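Local coordinates for ethylbenzene dehydrogenase alpha-subunit (Aromatoleum aromaticum, PDB 2IVF), which belongs to the molybdopterin oxidoreductase family and holds a molybdenum atom, the ligands MGD and MD1, and an iron/sulfur cluster, at residues G340-A345 and P806-R811; D347-E352 and V366-R371; D485-Y490 and H659-P664. All blocks are in the same frame, centred on the assembly; numbering follows the deposited sequence.

Interaction 1 of 3, residues G340-A345 and P806-R811; sequences GKFLSA and PTHTRR
Phe342 carries the apolar part of this contact by laying its ring against Thr809. The methyl CG2 of Thr809 stands over one face of the ring, 3.4 Å from Phe342 CZ and displaced toward the rim, in a CH-pi contact whose line to the centroid is 28° off the ring normal. His808 adds a looser touch: its CD2 is 4.2 Å from Phe342 CD2, which lies near the imidazole plane at the edge of that ring.

Several polar bonds within 806-811 shape the loop. Arg810 N donates to Thr807 O and closes a type I beta turn. Thr807 OG1 donates to an in-plane lone pair of Arg811 O at 2.6 Å. Arg811 NH1 reaches back to Thr809 O (3.0 Å), near the guanidinium plane.

Thr809 thus works both ways. With CG2 anti to the carbonyl carbon and OG1 between it and the backbone N (chi1 61°), the methyl meets the phenyl ring while OG1 accepts from Arg811 N at 3.2 Å and is hydrogen-bonded to Gln813 OE1. The bond to the amide two residues on defines an ST turn, here overlapping the type I turn 807-810, with the methyl of Thr809 on an aromatic face.

Interaction 2 of 3, residues D347-E352 and V366-R371; sequences DVDGGE and VRKASR
Glu352 runs extended beyond CG (chi2 173°), whereas Arg371 folds at chi3 (65°), and these two shapes bring the carboxylate alongside the bend of the arginine. Glu352 OE1 comes to 3.6 Å from Arg371 CD, nearer than to the charged end. Its salt bridge to Arg371 NH1 is long, at 3.9 Å, and the oxygen sits off the plane of the guanidinium, where none of its N-H bonds is aimed. Attraction between the charges, rather than a directed bond, therefore links them. The two planar groups are turned 80° apart.

Water 2 bridges the pair. It donates to Glu352 OE1 at 2.6 Å and accepts only weakly from Arg371 NH1, in the guanidinium plane. The firmer partner of Arg371 NH1 is Asp521, so Glu352 is a secondary neighbour of a charge already engaged.

A second pair is looser still. Asp349 OD2 and Lys368 NZ are 4.2 Å apart, too far for a salt bridge, and water 1 joins the two side chains by donating to Asp349 OD1 at 2.8 Å and accepting from Lys368 NZ; that last link is unusually short, and its exact length is doubtful. Asp349 OD1 also receives a weak bond from Gly351 N where the chain leaves the helix. With three of the four touching residues exposed, solvent probably screens both pairs of opposite charges.

The contact lies where helix 345-349 and the turn after it run beside strand 365-369 of a two-stranded antiparallel hairpin. Its partner, strand 356-360, offers Tyr357, against which Val348 of the helix packs along with Val366 and Lys368 of the strand. Backbone bonds of Arg367 with Phe358 and of Ala369 with Phe356 hold the hairpin together.

Interaction 3 of 3, residues D485-Y490 and H659-P664; sequences DDNMVY and HEMTTP
Glu660 OE1 is gripped by two donors close to where Met661 meets Asn487: the backbone N of Met661 at 2.9 Å, with an N-H...O angle of 156°, and the hydroxyl of Ser197. The amide of Met661 uses the anti lone pair of this oxygen, away from OE2, and OE2 is bonded in turn to Ile198 N. The buried carboxylate is therefore held at both oxygens, tying strand 659-661 to the start of helix 197-210.

The contact with helix 486-493 itself is made by the ends of two methionines. Met661 has CG anti to its backbone N (chi1 -171°) and bends at chi3 (63°), which sets its methyl beside Asn487, with Met661 CE 3.4 Å from Asn487 ND2. The side chains come from opposite directions, and the methyl stands above the amide plane, nearer ND2 than OD1. This nitrogen finds its hydrogen bond outside the two segments, so the methyl need not satisfy it. One residue on, Met488 crosses Thr663 at about a right angle, and Met488 CE comes to 3.5 Å from Thr663 CG2. Ser197 touches Asn487, Met488 and Thr663 and so borders both contacts, while Leu740 and Met743 of helix 736-749 pack on Met661 and Asn487 respectively.

Between Met661 and Thr663 the chain is anchored by Thr662, whose OG1 is hydrogen-bonded to Thr672 N and to Ser91 OG. Ser91 lines the iron/sulfur pocket.

Chemically, the helix meets the strand and the loop that follows it through methyl groups and one amide, by dispersion and shape. The directional bonds here are those of Glu660 and Thr662 and the strand pairing with 670-676, so these probably do more to set the register than the helix contact does.

Interactions 1 and 2 are neighbours, with centres 10 Å apart, and touch: Arg810 NH1 and Arg811 NH2 probably bond to the carbonyls of Arg371 and Ser370, and Leu343 packs on Val348. They share helix 345-349, which begins at Ala345 in interaction 1 and continues in interaction 2. Interaction 1 is buried, aromatic and methyl, whereas interaction 2 lies at the surface and relies on charges and water. Interaction 3 is separate, about 17 Å from interaction 1 and 26 Å from interaction 2 between nearest atoms. It is buried too and closer to the chain's centre, near the iron/sulfur cluster and MGD. Both buried contacts use threonine methyls, against a ring in one and a methionine in the other.

Interaction 1 of 3, residues G340-A345 and P806-R811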
# COMPACT_ATOMS: atom_id res chain seq x y z
N GLY A 340 -2.67 -39.65 -29.60
CA GLY A 340 -2.64 -38.82 -28.42
C GLY A 340 -3.84 -37.89 -28.32
O GLY A 340 -3.88 -36.99 -27.49
N LYS A 341 -4.83 -38.12 -29.16
CA LYS A 341 -5.96 -37.23 -29.22
C LYS A 341 -7.18 -37.92 -28.65
O LYS A 341 -7.29 -39.16 -28.69
CB LYS A 341 -6.16 -36.77 -30.69
CG LYS A 341 -5.30 -35.51 -30.99
CD LYS A 341 -4.88 -35.40 -32.42
CE LYS A 341 -3.78 -34.34 -32.61
NZ LYS A 341 -4.05 -33.02 -31.97
N PHE A 342 -8.09 -37.14 -28.07
CA PHE A 342 -9.32 -37.70 -27.54
C PHE A 342 -9.98 -38.61 -28.59
O PHE A 342 -10.03 -38.27 -29.79
CB PHE A 342 -10.31 -36.62 -27.11
CG PHE A 342 -9.90 -35.86 -25.87
CD1 PHE A 342 -10.02 -36.43 -24.61
CD2 PHE A 342 -9.44 -34.55 -25.97
CE1 PHE A 342 -9.66 -35.73 -23.46
CE2 PHE A 342 -9.09 -33.83 -24.86
CZ PHE A 342 -9.19 -34.42 -23.57
N LEU A 343 -10.45 -39.77 -28.13
CA LEU A 343 -11.25 -40.65 -28.97
C LEU A 343 -12.55 -39.93 -29.31
O LEU A 343 -13.26 -39.50 -28.38
CB LEU A 343 -11.56 -41.94 -28.23
CG LEU A 343 -12.40 -42.96 -29.00
CD1 LEU A 343 -11.67 -43.34 -30.27
CD2 LEU A 343 -12.68 -44.17 -28.10
N SER A 344 -12.84 -39.80 -30.60
CA SER A 344 -14.04 -39.10 -31.06
C SER A 344 -14.99 -40.04 -31.78
O SER A 344 -14.61 -41.14 -32.23
CB SER A 344 -13.69 -37.93 -31.98
OG SER A 344 -13.51 -38.34 -33.32
N ALA A 345 -16.25 -39.61 -31.86
CA ALA A 345 -17.28 -40.39 -32.51
C ALA A 345 -16.97 -40.47 -34.00
O ALA A 345 -17.31 -41.45 -34.64
CB ALA A 345 -18.64 -39.77 -32.27
N PRO A 806 -17.43 -24.27 -21.07
CA PRO A 806 -17.20 -23.89 -22.46
C PRO A 806 -15.80 -24.27 -22.97
O PRO A 806 -14.96 -23.40 -23.29
CB PRO A 806 -17.44 -22.39 -22.42
CG PRO A 806 -16.88 -21.99 -21.07
CD PRO A 806 -17.33 -23.10 -20.16
N THR A 807 -15.56 -25.58 -23.06
CA THR A 807 -14.26 -26.12 -23.45
C THR A 807 -14.47 -27.16 -24.57
O THR A 807 -15.58 -27.63 -24.79
CB THR A 807 -13.55 -26.85 -22.28
OG1 THR A 807 -14.35 -27.93 -21.79
CG2 THR A 807 -13.17 -25.95 -21.15
N HIS A 808 -13.39 -27.48 -25.28
CA HIS A 808 -13.32 -28.59 -26.23
C HIS A 808 -14.10 -29.85 -25.78
O HIS A 808 -14.94 -30.38 -26.53
CB HIS A 808 -11.86 -28.94 -26.44
CG HIS A 808 -11.60 -29.84 -27.61
ND1 HIS A 808 -11.85 -29.47 -28.91
CD2 HIS A 808 -11.09 -31.10 -27.67
CE1 HIS A 808 -11.52 -30.45 -29.73
NE2 HIS A 808 -11.04 -31.45 -29.00
N THR A 809 -13.77 -30.32 -24.58
CA THR A 809 -14.35 -31.53 -23.97
C THR A 809 -15.67 -31.32 -23.24
O THR A 809 -16.28 -32.31 -22.75
CB THR A 809 -13.40 -32.13 -22.93
OG1 THR A 809 -13.16 -31.18 -21.88
CG2 THR A 809 -12.08 -32.58 -23.58
N ARG A 810 -16.09 -30.06 -23.14
CA ARG A 810 -17.25 -29.63 -22.35
C ARG A 810 -17.08 -29.81 -20.84
O ARG A 810 -18.02 -29.66 -20.06
CB ARG A 810 -18.54 -30.29 -22.80
CG ARG A 810 -19.05 -29.76 -24.13
CD ARG A 810 -19.70 -28.36 -23.97
NE ARG A 810 -19.86 -27.71 -25.28
CZ ARG A 810 -20.93 -27.83 -26.05
NH1 ARG A 810 -21.95 -28.56 -25.65
NH2 ARG A 810 -20.99 -27.23 -27.23
N ARG A 811 -15.85 -30.14 -20.45
CA ARG A 811 -15.51 -30.37 -19.07
C ARG A 811 -14.33 -29.54 -18.63
O ARG A 811 -13.71 -28.82 -19.42
CB ARG A 811 -15.24 -31.85 -18.85
CG ARG A 811 -16.49 -32.68 -19.04
CD ARG A 811 -16.26 -34.03 -19.73
NE ARG A 811 -17.50 -34.76 -19.58
CZ ARG A 811 -18.59 -34.58 -20.33
NH1 ARG A 811 -18.56 -33.77 -21.38
NH2 ARG A 811 -19.69 -35.26 -20.06

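Interaction 2 of 3, residues D347-E352 and V366-R371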
# COMPACT_ATOMS: atom_id res chain seq x y z
N ASP A 347 -13.96 -40.85 -35.23
CA ASP A 347 -13.06 -41.99 -35.30
C ASP A 347 -13.82 -43.30 -35.21
O ASP A 347 -13.52 -44.25 -35.95
CB ASP A 347 -12.04 -41.96 -34.15
CG ASP A 347 -11.28 -40.64 -34.05
OD1 ASP A 347 -11.02 -40.02 -35.10
OD2 ASP A 347 -10.89 -40.27 -32.93
N VAL A 348 -14.79 -43.37 -34.30
CA VAL A 348 -15.45 -44.65 -33.97
C VAL A 348 -16.56 -45.07 -34.94
O VAL A 348 -16.60 -46.23 -35.36
CB VAL A 348 -15.99 -44.66 -32.51
CG1 VAL A 348 -16.60 -46.02 -32.17
CG2 VAL A 348 -14.89 -44.28 -31.52
N ASP A 349 -17.48 -44.16 -35.26
CA ASP A 349 -18.60 -44.47 -36.17
C ASP A 349 -18.95 -43.37 -37.19
O ASP A 349 -20.03 -43.36 -37.76
CB ASP A 349 -19.85 -44.86 -35.36
CG ASP A 349 -20.26 -43.80 -34.36
OD1 ASP A 349 -20.01 -42.60 -34.57
OD2 ASP A 349 -20.86 -44.19 -33.34
N GLY A 350 -18.02 -42.45 -37.41
CA GLY A 350 -18.25 -41.34 -38.34
C GLY A 350 -19.22 -40.29 -37.84
O GLY A 350 -19.84 -39.61 -38.65
N GLY A 351 -19.34 -40.12 -36.53
CA GLY A 351 -20.13 -39.05 -35.95
C GLY A 351 -19.33 -37.78 -35.72
O GLY A 351 -18.37 -37.47 -36.43
N GLU A 352 -19.70 -37.05 -34.67
CA GLU A 352 -19.08 -35.76 -34.40
C GLU A 352 -17.64 -35.89 -33.92
O GLU A 352 -17.28 -36.79 -33.16
CB GLU A 352 -19.88 -34.99 -33.37
CG GLU A 352 -21.30 -34.67 -33.82
CD GLU A 352 -22.10 -34.05 -32.70
OE1 GLU A 352 -21.49 -33.68 -31.68
OE2 GLU A 352 -23.35 -33.96 -32.83
N VAL A 366 -16.94 -48.70 -24.54
CA VAL A 366 -16.89 -47.26 -24.69
C VAL A 366 -18.35 -46.79 -24.72
O VAL A 366 -19.21 -47.48 -25.29
CB VAL A 366 -16.09 -46.92 -26.02
CG1 VAL A 366 -17.04 -46.69 -27.21
CG2 VAL A 366 -15.21 -45.76 -25.84
N ARG A 367 -18.63 -45.68 -24.04
CA ARG A 367 -19.94 -45.01 -24.04
C ARG A 367 -19.76 -43.51 -24.19
O ARG A 367 -18.90 -42.92 -23.55
CB ARG A 367 -20.71 -45.24 -22.73
CG ARG A 367 -20.99 -46.70 -22.41
CD ARG A 367 -21.89 -46.86 -21.19
NE ARG A 367 -23.30 -46.63 -21.50
CZ ARG A 367 -24.28 -46.62 -20.60
NH1 ARG A 367 -24.02 -46.82 -19.31
NH2 ARG A 367 -25.52 -46.41 -20.99
N LYS A 368 -20.60 -42.90 -25.02
CA LYS A 368 -20.52 -41.49 -25.32
C LYS A 368 -20.67 -40.70 -24.04
O LYS A 368 -21.56 -40.97 -23.24
CB LYS A 368 -21.59 -41.08 -26.33
CG LYS A 368 -21.24 -41.51 -27.74
CD LYS A 368 -22.27 -41.07 -28.77
CE LYS A 368 -22.04 -41.78 -30.08
NZ LYS A 368 -22.84 -41.18 -31.18
N ALA A 369 -19.74 -39.78 -23.84
CA ALA A 369 -19.82 -38.78 -22.78
C ALA A 369 -20.67 -37.62 -23.32
O ALA A 369 -20.41 -37.09 -24.42
CB ALA A 369 -18.43 -38.30 -22.38
N SER A 370 -21.71 -37.24 -22.57
CA SER A 370 -22.63 -36.23 -23.05
C SER A 370 -21.94 -34.88 -23.19
O SER A 370 -21.22 -34.45 -22.29
CB SER A 370 -23.86 -36.12 -22.15
OG SER A 370 -24.56 -34.90 -22.37
N ARG A 371 -22.20 -34.23 -24.31
CA ARG A 371 -21.78 -32.86 -24.55
C ARG A 371 -22.70 -31.82 -23.92
O ARG A 371 -22.35 -30.65 -23.88
CB ARG A 371 -21.73 -32.57 -26.04
CG ARG A 371 -20.82 -33.50 -26.83
CD ARG A 371 -20.56 -33.00 -28.22
NE ARG A 371 -19.81 -31.74 -28.22
CZ ARG A 371 -20.23 -30.60 -28.75
NH1 ARG A 371 -21.41 -30.52 -29.36
NH2 ARG A 371 -19.46 -29.53 -28.68
O HOH W 1 -22.14 -41.13 -33.53
O HOH W 2 -23.56 -33.06 -30.19

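Interaction 3 of 3, residues D485-Y490 and H659-P664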
# COMPACT_ATOMS: atom_id res chain seq x y z
N ASP A 485 -18.70 -4.77 -15.47
CA ASP A 485 -18.15 -3.57 -16.02
C ASP A 485 -19.15 -2.94 -16.99
O ASP A 485 -18.79 -2.11 -17.79
CB ASP A 485 -16.80 -3.88 -16.67
CG ASP A 485 -16.91 -4.79 -17.87
OD1 ASP A 485 -18.03 -5.26 -18.20
OD2 ASP A 485 -15.84 -5.04 -18.48
N ASP A 486 -20.43 -3.30 -16.85
CA ASP A 486 -21.48 -2.80 -17.73
C ASP A 486 -21.51 -1.27 -17.77
O ASP A 486 -21.69 -0.65 -18.84
CB ASP A 486 -22.86 -3.34 -17.29
CG ASP A 486 -22.97 -4.85 -17.43
OD1 ASP A 486 -22.00 -5.54 -17.08
OD2 ASP A 486 -24.01 -5.36 -17.86
N ASN A 487 -21.29 -0.67 -16.60
CA ASN A 487 -21.36 0.80 -16.49
C ASN A 487 -20.36 1.48 -17.41
O ASN A 487 -20.67 2.49 -18.02
CB ASN A 487 -21.20 1.28 -15.04
CG ASN A 487 -19.92 0.82 -14.39
OD1 ASN A 487 -19.59 -0.36 -14.43
ND2 ASN A 487 -19.17 1.74 -13.81
N MET A 488 -19.19 0.87 -17.56
CA MET A 488 -18.16 1.38 -18.45
C MET A 488 -18.39 0.98 -19.89
O MET A 488 -18.31 1.84 -20.81
CB MET A 488 -16.80 0.90 -17.99
CG MET A 488 -16.37 1.58 -16.77
SD MET A 488 -14.81 0.95 -16.21
CE MET A 488 -15.30 -0.37 -15.10
N VAL A 489 -18.70 -0.30 -20.16
CA VAL A 489 -18.77 -0.69 -21.58
C VAL A 489 -20.00 -0.15 -22.28
O VAL A 489 -19.90 0.20 -23.43
CB VAL A 489 -18.55 -2.19 -21.85
CG1 VAL A 489 -17.34 -2.71 -21.04
CG2 VAL A 489 -19.79 -2.96 -21.52
N TYR A 490 -21.16 -0.06 -21.64
CA TYR A 490 -22.32 0.58 -22.31
C TYR A 490 -22.12 2.09 -22.49
O TYR A 490 -22.48 2.67 -23.55
CB TYR A 490 -23.63 0.33 -21.56
CG TYR A 490 -24.15 -1.07 -21.68
CD1 TYR A 490 -24.98 -1.44 -22.73
CD2 TYR A 490 -23.84 -2.03 -20.73
CE1 TYR A 490 -25.46 -2.74 -22.83
CE2 TYR A 490 -24.28 -3.31 -20.83
CZ TYR A 490 -25.10 -3.66 -21.86
OH TYR A 490 -25.56 -4.95 -21.98
N HIS A 659 -17.27 13.70 -9.73
CA HIS A 659 -18.21 12.61 -9.38
C HIS A 659 -17.73 11.33 -10.05
O HIS A 659 -17.28 11.35 -11.22
CB HIS A 659 -19.60 12.91 -9.87
CG HIS A 659 -20.15 14.20 -9.37
ND1 HIS A 659 -19.91 15.40 -9.99
CD2 HIS A 659 -20.95 14.47 -8.31
CE1 HIS A 659 -20.53 16.37 -9.33
NE2 HIS A 659 -21.18 15.83 -8.32
N GLU A 660 -17.81 10.23 -9.31
CA GLU A 660 -17.43 8.92 -9.83
C GLU A 660 -18.07 7.82 -9.03
O GLU A 660 -18.78 8.04 -8.05
CB GLU A 660 -15.89 8.77 -9.78
CG GLU A 660 -15.17 9.01 -11.09
CD GLU A 660 -15.44 7.91 -12.11
OE1 GLU A 660 -16.12 6.92 -11.74
OE2 GLU A 660 -14.98 8.02 -13.26
N MET A 661 -17.83 6.59 -9.48
CA MET A 661 -18.25 5.43 -8.75
C MET A 661 -17.11 4.45 -8.82
O MET A 661 -16.47 4.36 -9.86
CB MET A 661 -19.42 4.82 -9.48
CG MET A 661 -20.11 3.75 -8.78
SD MET A 661 -21.68 3.50 -9.67
CE MET A 661 -21.06 3.01 -11.24
N THR A 662 -16.86 3.72 -7.73
CA THR A 662 -15.80 2.72 -7.75
C THR A 662 -16.18 1.54 -8.67
O THR A 662 -17.27 1.48 -9.19
CB THR A 662 -15.53 2.24 -6.36
OG1 THR A 662 -16.74 1.73 -5.81
CG2 THR A 662 -15.03 3.39 -5.50
N THR A 663 -15.21 0.69 -8.96
CA THR A 663 -15.40 -0.42 -9.88
C THR A 663 -15.06 -1.69 -9.15
O THR A 663 -13.94 -2.20 -9.25
CB THR A 663 -14.48 -0.30 -11.11
OG1 THR A 663 -13.10 -0.25 -10.70
CG2 THR A 663 -14.82 0.98 -11.88
N PRO A 664 -16.01 -2.19 -8.38
CA PRO A 664 -15.74 -3.37 -7.54
C PRO A 664 -15.77 -4.70 -8.33
O PRO A 664 -16.35 -4.80 -9.45
CB PRO A 664 -16.91 -3.35 -6.56
CG PRO A 664 -18.01 -2.80 -7.38
CD PRO A 664 -17.40 -1.75 -8.23